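Local coordinates for malonyl CoA-acyl carrier protein transacylase (Bartonella henselae, PDB 3QAT), which probably transfers the malonyl group from coenzyme A to the acyl carrier protein, supplying extender units for fatty acid synthesis, at residues G84-K90 against R314-V318; L119-R123 against A217-L222; N168-Q172 against L290-I294; N226-P230 against S244-V250. All coordinates share one frame; numbering follows the deposited sequence. Where two conformers were deposited one is given.

In the fold
Interaction 1 ties the end of the chain back to the residues after helix 62-82, so the loop it closes encloses the other three. Interactions 2 and 4 are neighbours, with centres about 15 Å apart, and meet where Leu222 CB lies 3.7 Å from Val250 CG1; interaction 2 closes before interaction 4 opens. Interaction 3, about 29 Å centre to centre from either, joins the five-stranded mixed sheet to helix 286-294, and its segments alternate with those of interaction 2. Although these two lie on opposite sides of the chain's centre, both reach the presumed nucleophile elbow: Arg123 bonds Ser98 and Asn168 bonds His97.

Interaction 1. Residues G84-K90 against R314-V318; sequences GLNVEKK and RVLGV
Leu316 O is gripped twice at the C-terminal end of helix 306-316: Lys90 NZ donates to it over 3.1 Å, and a water that also donates to Lys90 O makes a weak second bond. The ammonium approaches with a C=O...N angle of 147°, tilted 16° from the carbonyl plane. This helix end is a Schellman motif, with Gly317 at positive phi, and the turn presents two successive carbonyls: Gly317 O accepts a second, weak bond from the same NZ at 3.2 Å. The ammonium charge probably interacts favourably with the partial negative charge of the helix terminus. The bend of the lysine chain at chi2 (-67°) carries CD, CE and NZ over the turn, and CD itself comes within 3.2 Å of Leu316 O.

Beside this polar bridge the contact turns apolar. Leu85 and Leu316 meet obliquely through their CD1 methyls, 3.8 Å apart, and both side chains also pack on Phe9 of strand 6-11 and Met80 of helix 62-82. The contact thus fastens the last helix to the turn that follows helix 62-82, against the inner strands 6-11 and 275-281 of the parallel sheet. Gly84 ends helix 62-82 in a Schellman motif of its own. Against it rests the C-terminal residue, Val318, whose CG1 lies 3.5 Å from Gly84 O.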
loop_
_atom_site.group_PDB
_atom_site.type_symbol
_atom_site.label_atom_id
_atom_site.label_comp_id
_atom_site.label_asym_id
_atom_site.label_seq_id
_atom_site.Cartn_x
_atom_site.Cartn_y
_atom_site.Cartn_z
ATOM N N GLY A 84 -24.540 5.542 2.844
ATOM C CA GLY A 84 -24.845 6.495 1.795
ATOM C C GLY A 84 -23.728 6.991 0.899
ATOM O O GLY A 84 -23.991 7.803 0.007
ATOM N N LEU A 85 -22.489 6.518 1.102
ATOM C CA LEU A 85 -21.405 6.965 0.237
ATOM C C LEU A 85 -21.569 6.417 -1.174
ATOM O O LEU A 85 -21.726 5.213 -1.361
ATOM C CB LEU A 85 -20.018 6.539 0.785
ATOM C CG LEU A 85 -18.819 6.853 -0.124
ATOM C CD1 LEU A 85 -18.544 8.378 -0.225
ATOM C CD2 LEU A 85 -17.583 6.056 0.342
ATOM N N ASN A 86 -21.539 7.322 -2.148
ATOM C CA ASN A 86 -21.377 6.966 -3.551
ATOM C C ASN A 86 -19.985 7.441 -3.943
ATOM O O ASN A 86 -19.732 8.640 -4.055
ATOM C CB ASN A 86 -22.453 7.648 -4.415
ATOM C CG ASN A 86 -22.388 7.233 -5.877
ATOM O OD1 ASN A 86 -21.338 7.301 -6.526
ATOM N ND2 ASN A 86 -23.536 6.826 -6.420
ATOM N N VAL A 87 -19.074 6.482 -4.103
ATOM C CA VAL A 87 -17.681 6.793 -4.394
ATOM C C VAL A 87 -17.551 7.648 -5.663
ATOM O O VAL A 87 -16.834 8.656 -5.666
ATOM C CB VAL A 87 -16.834 5.490 -4.510
ATOM C CG1 VAL A 87 -15.455 5.785 -5.075
ATOM C CG2 VAL A 87 -16.734 4.806 -3.173
ATOM N N GLU A 88 -18.260 7.252 -6.725
ATOM C CA GLU A 88 -18.114 7.905 -8.019
ATOM C C GLU A 88 -18.523 9.373 -7.916
ATOM O O GLU A 88 -17.935 10.248 -8.556
ATOM C CB GLU A 88 -18.940 7.164 -9.080
ATOM C CG GLU A 88 -18.892 7.796 -10.451
ATOM C CD GLU A 88 -19.682 7.006 -11.489
ATOM O OE1 GLU A 88 -20.278 5.959 -11.139
ATOM O OE2 GLU A 88 -19.703 7.438 -12.658
ATOM N N LYS A 89 -19.510 9.636 -7.063
ATOM C CA LYS A 89 -20.016 10.988 -6.881
ATOM C C LYS A 89 -19.170 11.846 -5.946
ATOM O O LYS A 89 -19.104 13.069 -6.125
ATOM C CB LYS A 89 -21.472 10.952 -6.402
ATOM C CG LYS A 89 -22.471 10.552 -7.490
ATOM C CD LYS A 89 -23.900 10.638 -6.959
ATOM C CE LYS A 89 -24.928 10.723 -8.090
ATOM N NZ LYS A 89 -24.917 9.488 -8.932
ATOM N N LYS A 90 -18.512 11.217 -4.963
ATOM C CA LYS A 90 -17.911 11.970 -3.844
ATOM C C LYS A 90 -16.392 11.978 -3.770
ATOM O O LYS A 90 -15.811 12.792 -3.046
ATOM C CB LYS A 90 -18.454 11.460 -2.506
ATOM C CG LYS A 90 -19.946 11.683 -2.318
ATOM C CD LYS A 90 -20.245 13.180 -2.201
ATOM C CE LYS A 90 -21.670 13.417 -1.779
ATOM N NZ LYS A 90 -21.931 14.876 -1.665
ATOM N N ARG A 314 -19.670 13.260 6.797
ATOM C CA ARG A 314 -20.003 14.686 6.941
ATOM C C ARG A 314 -19.110 15.594 6.078
ATOM O O ARG A 314 -19.599 16.525 5.427
ATOM C CB ARG A 314 -19.917 15.089 8.412
ATOM C CG ARG A 314 -20.922 14.341 9.302
ATOM C CD ARG A 314 -21.051 14.936 10.713
ATOM N NE ARG A 314 -19.770 15.360 11.292
ATOM C CZ ARG A 314 -19.045 14.661 12.172
ATOM N NH1 ARG A 314 -19.460 13.472 12.619
ATOM N NH2 ARG A 314 -17.887 15.171 12.614
ATOM N N VAL A 315 -17.803 15.328 6.080
ATOM C CA VAL A 315 -16.865 16.111 5.286
ATOM C C VAL A 315 -17.177 15.964 3.783
ATOM O O VAL A 315 -17.089 16.938 3.024
ATOM C CB VAL A 315 -15.392 15.698 5.624
ATOM C CG1 VAL A 315 -14.385 16.304 4.652
ATOM C CG2 VAL A 315 -15.052 16.089 7.061
ATOM N N LEU A 316 -17.555 14.752 3.367
ATOM C CA LEU A 316 -17.914 14.459 1.979
ATOM C C LEU A 316 -19.288 14.989 1.575
ATOM O O LEU A 316 -19.616 15.014 0.385
ATOM C CB LEU A 316 -17.862 12.947 1.712
ATOM C CG LEU A 316 -16.465 12.333 1.818
ATOM C CD1 LEU A 316 -16.579 10.823 1.935
ATOM C CD2 LEU A 316 -15.596 12.699 0.626
ATOM N N GLY A 317 -20.093 15.384 2.557
ATOM C CA GLY A 317 -21.441 15.920 2.297
ATOM C C GLY A 317 -22.457 14.852 1.926
ATOM O O GLY A 317 -23.412 15.118 1.181
ATOM N N VAL A 318 -22.250 13.641 2.445
ATOM C CA VAL A 318 -23.173 12.518 2.241
ATOM C C VAL A 318 -24.500 12.743 2.981
ATOM O O VAL A 318 -25.568 12.671 2.370
ATOM C CB VAL A 318 -22.526 11.171 2.657
ATOM C CG1 VAL A 318 -23.568 10.045 2.720
ATOM C CG2 VAL A 318 -21.416 10.812 1.696
ATOM O OXT VAL A 318 -24.544 13.008 4.189
HETATM O O HOH W 1 -17.097 15.026 -1.810
#

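Interaction 2. Residues L119-R123 against A217-L222; sequences LLRIR and AMKNAL
Arg123 runs past Met218 with its aliphatic stem, and each atom near its root has a partner. CB touches Met218 SD at 3.5 Å, the same distance at which the sulfur meets Arg123 CA. CG follows, 3.8 Å from that sulfur and a little farther from Met218 CG, the two side chains crossing at about a right angle. With CG set opposite the backbone N (chi1 -166°) and the chain extended to NE, the guanidinium is carried beyond the methionine. There NH1 bonds Gln66 OE1, while NH2 bonds both Gln256 OE1 and Ser98 OG, three bonds that fix the rotation of the group. Ser98 belongs to a GxSxG sequence, consistent with the nucleophile elbow of this acyltransferase family, so the helix face described here also positions a residue next to that site.

The backbone frame is an antiparallel helix pair, parts of helices 113-129 and 212-224; the axes of the segments 119-123 and 217-222 approach to 10.0 Å, and their directions differ by 161°. Met218, bent at both chi2 and chi3, carries its CE across to lie 3.7 Å from Leu119 O. Farther along the interface Leu119 CD2 touches both Ala221 CB and Leu222 CD2 at 3.9 Å. The small Ala221 methyl is met as well by Ile122 CD1 at 4.0 Å, while Ile122 CG2 lies beside the methionine sulfur.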
loop_
_atom_site.group_PDB
_atom_site.type_symbol
_atom_site.label_atom_id
_atom_site.label_comp_id
_atom_site.label_asym_id
_atom_site.label_seq_id
_atom_site.Cartn_x
_atom_site.Cartn_y
_atom_site.Cartn_z
ATOM N N LEU A 119 -5.836 -12.301 -5.430
ATOM C CA LEU A 119 -4.691 -11.640 -6.068
ATOM C C LEU A 119 -3.650 -11.270 -5.021
ATOM O O LEU A 119 -2.460 -11.431 -5.274
ATOM C CB LEU A 119 -5.108 -10.372 -6.843
ATOM C CG LEU A 119 -5.845 -10.587 -8.169
ATOM C CD1 LEU A 119 -6.495 -9.261 -8.562
ATOM C CD2 LEU A 119 -4.876 -11.067 -9.260
ATOM N N LEU A 120 -4.098 -10.776 -3.855
ATOM C CA LEU A 120 -3.152 -10.352 -2.808
ATOM C C LEU A 120 -2.464 -11.516 -2.114
ATOM O O LEU A 120 -1.299 -11.423 -1.747
ATOM C CB LEU A 120 -3.816 -9.404 -1.796
ATOM C CG LEU A 120 -4.119 -8.038 -2.426
ATOM C CD1 LEU A 120 -4.940 -7.259 -1.426
ATOM C CD2 LEU A 120 -2.813 -7.299 -2.776
ATOM N N ARG A 121 -3.164 -12.644 -2.001
ATOM C CA ARG A 121 -2.531 -13.857 -1.511
ATOM C C ARG A 121 -1.455 -14.365 -2.507
ATOM O O ARG A 121 -0.351 -14.714 -2.108
ATOM C CB ARG A 121 -3.610 -14.904 -1.186
ATOM C CG ARG A 121 -3.107 -16.316 -0.897
ATOM C CD ARG A 121 -2.064 -16.406 0.214
ATOM N NE ARG A 121 -2.475 -15.807 1.500
ATOM C CZ ARG A 121 -3.247 -16.412 2.408
ATOM N NH1 ARG A 121 -3.832 -17.586 2.165
ATOM N NH2 ARG A 121 -3.461 -15.798 3.573
ATOM N N ILE A 122 -1.782 -14.332 -3.799
ATOM C CA ILE A 122 -0.802 -14.702 -4.846
ATOM C C ILE A 122 0.393 -13.747 -4.770
ATOM O O ILE A 122 1.564 -14.181 -4.853
ATOM C CB ILE A 122 -1.478 -14.676 -6.243
ATOM C CG1 ILE A 122 -2.397 -15.897 -6.366
ATOM C CG2 ILE A 122 -0.402 -14.669 -7.362
ATOM C CD1 ILE A 122 -3.414 -15.758 -7.532
ATOM N N ARG A 123 0.107 -12.459 -4.576
ATOM C CA ARG A 123 1.164 -11.459 -4.557
ATOM C C ARG A 123 2.101 -11.683 -3.358
ATOM O O ARG A 123 3.329 -11.708 -3.506
ATOM C CB ARG A 123 0.522 -10.065 -4.484
ATOM C CG ARG A 123 1.477 -8.915 -4.794
ATOM C CD ARG A 123 0.669 -7.620 -4.961
ATOM N NE ARG A 123 1.500 -6.426 -5.251
ATOM C CZ ARG A 123 2.041 -5.639 -4.308
ATOM N NH1 ARG A 123 1.919 -5.933 -2.996
ATOM N NH2 ARG A 123 2.747 -4.560 -4.661
ATOM N N ALA A 217 4.635 -13.687 -11.731
ATOM C CA ALA A 217 3.470 -14.323 -11.108
ATOM C C ALA A 217 2.232 -13.412 -11.152
ATOM O O ALA A 217 1.108 -13.869 -11.434
ATOM C CB ALA A 217 3.780 -14.786 -9.663
ATOM N N MET A 218 2.434 -12.120 -10.908
ATOM C CA MET A 218 1.300 -11.188 -10.943
ATOM C C MET A 218 0.783 -10.959 -12.360
ATOM O O MET A 218 -0.422 -10.791 -12.563
ATOM C CB MET A 218 1.630 -9.848 -10.281
ATOM C CG MET A 218 1.791 -9.916 -8.749
ATOM S SD MET A 218 0.465 -10.824 -7.914
ATOM C CE MET A 218 -1.011 -9.907 -8.352
ATOM N N LYS A 219 1.690 -10.954 -13.336
ATOM C CA LYS A 219 1.295 -10.843 -14.739
ATOM C C LYS A 219 0.325 -11.976 -15.067
ATOM O O LYS A 219 -0.746 -11.726 -15.609
ATOM C CB LYS A 219 2.513 -10.864 -15.660
ATOM N N ASN A 220 0.686 -13.208 -14.724
ATOM C CA ASN A 220 -0.180 -14.351 -15.051
ATOM C C ASN A 220 -1.513 -14.306 -14.306
ATOM O O ASN A 220 -2.574 -14.592 -14.876
ATOM C CB ASN A 220 0.562 -15.652 -14.793
ATOM C CG ASN A 220 1.618 -15.927 -15.856
ATOM O OD1 ASN A 220 1.516 -15.433 -16.981
ATOM N ND2 ASN A 220 2.647 -16.686 -15.493
ATOM N N ALA A 221 -1.479 -13.902 -13.034
ATOM C CA ALA A 221 -2.719 -13.820 -12.274
ATOM C C ALA A 221 -3.644 -12.721 -12.778
ATOM O O ALA A 221 -4.862 -12.903 -12.842
ATOM C CB ALA A 221 -2.427 -13.633 -10.764
ATOM N N LEU A 222 -3.070 -11.572 -13.116
ATOM C CA LEU A 222 -3.876 -10.433 -13.551
ATOM C C LEU A 222 -4.454 -10.621 -14.948
ATOM O O LEU A 222 -5.519 -10.059 -15.249
ATOM C CB LEU A 222 -3.057 -9.150 -13.480
ATOM C CG LEU A 222 -2.810 -8.660 -12.057
ATOM C CD1 LEU A 222 -1.660 -7.662 -12.095
ATOM C CD2 LEU A 222 -4.074 -8.009 -11.524
#

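Interaction 3. Residues N168-Q172 against L290-I294; sequences NGGGQ and LARRI
Leu290 leads the helical side of this contact, its CD2 methyl close to the amide of Gln172: OE1 is 3.5 Å away, NE2 3.6 Å and CD 3.7 Å. The methyl approaches the amide obliquely, raised from its plane and displaced past its outer end, about midway between OE1 and NE2. The same CD2 meets Asn168 O, also at 3.6 Å, and CD1 flanks Asn168 CB.

One turn on, Arg293 brings its CB to Gly170 CA at 3.8 Å. Its extended chain then crosses Gln172 at about a right angle, with amide and guanidinium planes 66° apart. The polar ends are joined by a water that accepts from Gln172 NE2 at 3.0 Å and, weakly, from Arg293 NE. Ile294 ends the walk: CG1 rests on Gly169 CA and CD1 reaches Asn168 O at 3.6 Å, its other neighbours including Ile267 of helix 263-272.

The opposing segment is a hairpin with a type I' turn, Gly169 to Gln172, between strands 162-169 and 172-176 of the mixed sheet. That sheet belongs to the smaller, ferredoxin-like subdomain of this family, and the contact seats its turn on helix 286-294. Asn168 sends OD1 to His97 NE2, beside the presumed nucleophile elbow.

No direct hydrogen bond spans the two segments, which implies that apolar packing and one bridging water hold the turn against the helix. Asn168 O, buried among the methyls of Leu290 and Ile294 without a partner in the model, probably carries a desolvation cost.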
loop_
_atom_site.group_PDB
_atom_site.type_symbol
_atom_site.label_atom_id
_atom_site.label_comp_id
_atom_site.label_asym_id
_atom_site.label_seq_id
_atom_site.Cartn_x
_atom_site.Cartn_y
_atom_site.Cartn_z
ATOM N N ASN A 168 8.721 8.225 0.239
ATOM C CA ASN A 168 7.514 8.398 1.072
ATOM C C ASN A 168 7.123 9.803 1.479
ATOM O O ASN A 168 6.004 10.023 1.961
ATOM C CB ASN A 168 7.570 7.481 2.302
ATOM C CG ASN A 168 7.361 6.030 1.921
ATOM O OD1 ASN A 168 6.667 5.740 0.932
ATOM N ND2 ASN A 168 7.954 5.109 2.696
ATOM N N GLY A 169 8.002 10.754 1.228
ATOM C CA GLY A 169 7.762 12.136 1.653
ATOM C C GLY A 169 8.343 12.355 3.042
ATOM O O GLY A 169 8.750 11.407 3.724
ATOM N N GLY A 170 8.393 13.611 3.467
ATOM C CA GLY A 170 8.916 13.928 4.782
ATOM C C GLY A 170 10.373 13.539 4.958
ATOM O O GLY A 170 10.824 13.321 6.087
ATOM N N GLY A 171 11.096 13.449 3.855
ATOM C CA GLY A 171 12.495 13.019 3.863
ATOM C C GLY A 171 12.692 11.523 4.113
ATOM O O GLY A 171 13.821 11.087 4.380
ATOM N N GLN A 172 11.620 10.740 4.002
ATOM C CA GLN A 172 11.678 9.274 4.228
ATOM C C GLN A 172 11.855 8.528 2.927
ATOM O O GLN A 172 11.018 8.643 2.020
ATOM C CB GLN A 172 10.395 8.759 4.879
ATOM C CG GLN A 172 10.205 9.256 6.299
ATOM C CD GLN A 172 8.907 8.774 6.896
ATOM O OE1 GLN A 172 8.486 7.618 6.701
ATOM N NE2 GLN A 172 8.249 9.657 7.613
ATOM N N LEU A 290 2.430 10.638 6.857
ATOM C CA LEU A 290 3.185 11.060 5.682
ATOM C C LEU A 290 2.563 12.298 5.019
ATOM O O LEU A 290 3.286 13.218 4.654
ATOM C CB LEU A 290 3.308 9.930 4.660
ATOM C CG LEU A 290 4.066 8.679 5.086
ATOM C CD1 LEU A 290 3.979 7.579 4.033
ATOM C CD2 LEU A 290 5.548 9.032 5.349
ATOM N N ALA A 291 1.239 12.289 4.860
ATOM C CA ALA A 291 0.547 13.395 4.145
ATOM C C ALA A 291 0.821 14.716 4.844
ATOM O O ALA A 291 1.102 15.727 4.183
ATOM C CB ALA A 291 -0.964 13.156 4.034
ATOM N N ARG A 292 0.771 14.706 6.177
ATOM C CA ARG A 292 0.994 15.929 6.951
ATOM C C ARG A 292 2.422 16.469 6.844
ATOM O O ARG A 292 2.640 17.697 6.960
ATOM C CB ARG A 292 0.560 15.726 8.411
ATOM C CG ARG A 292 -0.945 15.493 8.532
ATOM C CD ARG A 292 -1.421 15.446 9.982
ATOM N NE ARG A 292 -2.862 15.203 10.039
ATOM C CZ ARG A 292 -3.462 14.483 10.984
ATOM N NH1 ARG A 292 -2.735 13.912 11.949
ATOM N NH2 ARG A 292 -4.781 14.304 10.954
ATOM N N ARG A 293 3.379 15.575 6.604
ATOM C CA ARG A 293 4.781 15.955 6.402
ATOM C C ARG A 293 4.980 16.483 4.987
ATOM O O ARG A 293 5.757 17.418 4.778
ATOM C CB ARG A 293 5.716 14.781 6.679
ATOM C CG ARG A 293 5.832 14.461 8.173
ATOM C CD ARG A 293 6.674 13.214 8.428
ATOM N NE ARG A 293 6.649 12.812 9.838
ATOM C CZ ARG A 293 7.419 13.336 10.791
ATOM N NH1 ARG A 293 8.305 14.301 10.509
ATOM N NH2 ARG A 293 7.301 12.899 12.047
ATOM N N ILE A 294 4.266 15.914 4.023
ATOM C CA ILE A 294 4.388 16.330 2.627
ATOM C C ILE A 294 3.754 17.692 2.348
ATOM O O ILE A 294 4.317 18.501 1.592
ATOM C CB ILE A 294 3.757 15.265 1.688
ATOM C CG1 ILE A 294 4.565 13.959 1.760
ATOM C CG2 ILE A 294 3.679 15.789 0.226
ATOM C CD1 ILE A 294 3.798 12.724 1.238
HETATM O O HOH W 2 5.616 9.922 8.961
#

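Interaction 4. Residues N226-P230 against S244-V250; sequences NKTAP and SDPERIV
Pro246 occupies the first turn of helix 246-258, directly after the N-cap residue Asp245, and its ring is the surface on which the extended loop of residues 226-230 lies. The closest approach is at Ala229, whose CB presses on Ser244 O at 3.2 Å while the same methyl touches Pro246 CD. CG of that ring meets Ala229 N at 3.8 Å, so CG and CD of the ring meet both backbone and side chain of the alanine. Pro230 then extends the contact into the buried interior: its CD sits 3.7 Å from Ile249 CD1, the two buried side chains reaching toward each other tip to tip, and 3.5 Å from Ser244 O. Behind it Pro230 is backed by Ala108 and Thr110, and Thr228 is held to Thr110 by backbone bonding, which places this extended segment between the helix and the loop that precedes helix 113-129.

The Lys227 end, by contrast, is partly open to solvent. Here CG lies between the backbone N and the carbonyl carbon (chi1 67°), a crowded position that swings the chain across the helix start. Its methylenes make the contact: CG passes Pro246 CB, and CD meets Val250 CG2 at 3.7 Å, crossing that valine at about a right angle. CE comes near Pro246 O, at the same separation, with the chain bent at chi4.

Polar linkage between the segments is left to one water at the opposite end from Lys227, which donates to Pro230 O at 2.8 Å and is bonded to Ser244 OG at 2.8 Å.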
loop_
_atom_site.group_PDB
_atom_site.type_symbol
_atom_site.label_atom_id
_atom_site.label_comp_id
_atom_site.label_asym_id
_atom_site.label_seq_id
_atom_site.Cartn_x
_atom_site.Cartn_y
_atom_site.Cartn_z
ATOM N N ASN A 226 -11.306 -11.299 -13.995
ATOM C CA ASN A 226 -12.254 -10.297 -14.489
ATOM C C ASN A 226 -11.894 -8.915 -13.989
ATOM O O ASN A 226 -11.550 -8.729 -12.800
ATOM C CB ASN A 226 -13.670 -10.618 -14.030
ATOM C CG ASN A 226 -14.235 -11.825 -14.720
ATOM O OD1 ASN A 226 -14.010 -12.036 -15.913
ATOM N ND2 ASN A 226 -14.989 -12.630 -13.975
ATOM N N LYS A 227 -11.925 -7.953 -14.900
ATOM C CA LYS A 227 -11.624 -6.580 -14.529
ATOM C C LYS A 227 -12.491 -5.592 -15.304
ATOM O O LYS A 227 -12.933 -5.869 -16.441
ATOM C CB LYS A 227 -10.135 -6.262 -14.704
ATOM C CG LYS A 227 -9.643 -6.264 -16.131
ATOM C CD LYS A 227 -8.132 -6.261 -16.184
ATOM C CE LYS A 227 -7.639 -6.136 -17.629
ATOM N NZ LYS A 227 -8.015 -7.325 -18.498
ATOM N N THR A 228 -12.740 -4.465 -14.646
ATOM C CA THR A 228 -13.482 -3.350 -15.213
ATOM C C THR A 228 -12.725 -2.049 -14.942
ATOM O O THR A 228 -12.004 -1.950 -13.943
ATOM C CB THR A 228 -14.890 -3.220 -14.585
ATOM O OG1 THR A 228 -15.427 -4.520 -14.286
ATOM C CG2 THR A 228 -15.821 -2.502 -15.557
ATOM N N ALA A 229 -12.899 -1.053 -15.806
ATOM C CA ALA A 229 -12.312 0.277 -15.566
ATOM C C ALA A 229 -12.788 0.790 -14.206
ATOM O O ALA A 229 -13.978 0.678 -13.874
ATOM C CB ALA A 229 -12.725 1.279 -16.694
ATOM N N PRO A 230 -11.871 1.354 -13.396
ATOM C CA PRO A 230 -12.327 1.885 -12.104
ATOM C C PRO A 230 -13.284 3.068 -12.275
ATOM O O PRO A 230 -13.162 3.832 -13.249
ATOM C CB PRO A 230 -11.023 2.347 -11.429
ATOM C CG PRO A 230 -10.124 2.700 -12.588
ATOM C CD PRO A 230 -10.446 1.623 -13.643
ATOM N N SER A 244 -7.324 4.988 -15.743
ATOM C CA SER A 244 -8.627 4.327 -15.789
ATOM C C SER A 244 -8.727 3.189 -16.804
ATOM O O SER A 244 -9.775 2.562 -16.898
ATOM C CB SER A 244 -9.744 5.344 -16.076
ATOM O OG SER A 244 -9.685 6.427 -15.160
ATOM N N ASP A 245 -7.656 2.904 -17.543
ATOM C CA ASP A 245 -7.688 1.845 -18.573
ATOM C C ASP A 245 -7.288 0.538 -17.909
ATOM O O ASP A 245 -6.159 0.412 -17.470
ATOM C CB ASP A 245 -6.719 2.204 -19.715
ATOM C CG ASP A 245 -6.564 1.093 -20.752
ATOM O OD1 ASP A 245 -7.120 -0.001 -20.566
ATOM O OD2 ASP A 245 -5.882 1.326 -21.783
ATOM N N PRO A 246 -8.214 -0.442 -17.832
ATOM C CA PRO A 246 -7.835 -1.661 -17.086
ATOM C C PRO A 246 -6.623 -2.428 -17.620
ATOM O O PRO A 246 -5.873 -3.018 -16.818
ATOM C CB PRO A 246 -9.106 -2.533 -17.124
ATOM C CG PRO A 246 -9.987 -1.945 -18.063
ATOM C CD PRO A 246 -9.622 -0.479 -18.258
ATOM N N GLU A 247 -6.411 -2.438 -18.934
ATOM C CA GLU A 247 -5.238 -3.100 -19.510
ATOM C C GLU A 247 -3.941 -2.408 -19.089
ATOM O O GLU A 247 -2.936 -3.062 -18.746
ATOM C CB GLU A 247 -5.330 -3.142 -21.037
ATOM C CG GLU A 247 -6.388 -4.095 -21.564
ATOM C CD GLU A 247 -6.493 -4.085 -23.083
ATOM O OE1 GLU A 247 -5.628 -3.475 -23.757
ATOM O OE2 GLU A 247 -7.449 -4.695 -23.606
ATOM N N ARG A 248 -3.942 -1.082 -19.136
ATOM C CA ARG A 248 -2.766 -0.335 -18.697
ATOM C C ARG A 248 -2.556 -0.493 -17.193
ATOM O O ARG A 248 -1.429 -0.657 -16.746
ATOM C CB ARG A 248 -2.878 1.146 -19.025
ATOM C CG ARG A 248 -1.644 1.902 -18.588
ATOM C CD ARG A 248 -1.544 3.229 -19.274
ATOM N NE ARG A 248 -0.802 4.170 -18.446
ATOM C CZ ARG A 248 0.526 4.286 -18.424
ATOM N NH1 ARG A 248 1.292 3.509 -19.192
ATOM N NH2 ARG A 248 1.093 5.193 -17.652
ATOM N N ILE A 249 -3.643 -0.443 -16.432
ATOM C CA ILE A 249 -3.560 -0.640 -14.966
ATOM C C ILE A 249 -2.916 -1.998 -14.634
ATOM O O ILE A 249 -2.058 -2.055 -13.755
ATOM C CB ILE A 249 -4.926 -0.472 -14.295
ATOM C CG1 ILE A 249 -5.309 1.013 -14.300
ATOM C CG2 ILE A 249 -4.937 -1.051 -12.864
ATOM C CD1 ILE A 249 -6.777 1.302 -13.993
ATOM N N VAL A 250 -3.290 -3.065 -15.347
ATOM C CA VAL A 250 -2.640 -4.366 -15.128
ATOM C C VAL A 250 -1.134 -4.257 -15.366
ATOM O O VAL A 250 -0.328 -4.742 -14.556
ATOM C CB VAL A 250 -3.282 -5.504 -15.990
ATOM C CG1 VAL A 250 -2.315 -6.695 -16.178
ATOM C CG2 VAL A 250 -4.591 -5.937 -15.358
HETATM O O HOH W 3 -12.046 6.374 -13.740
#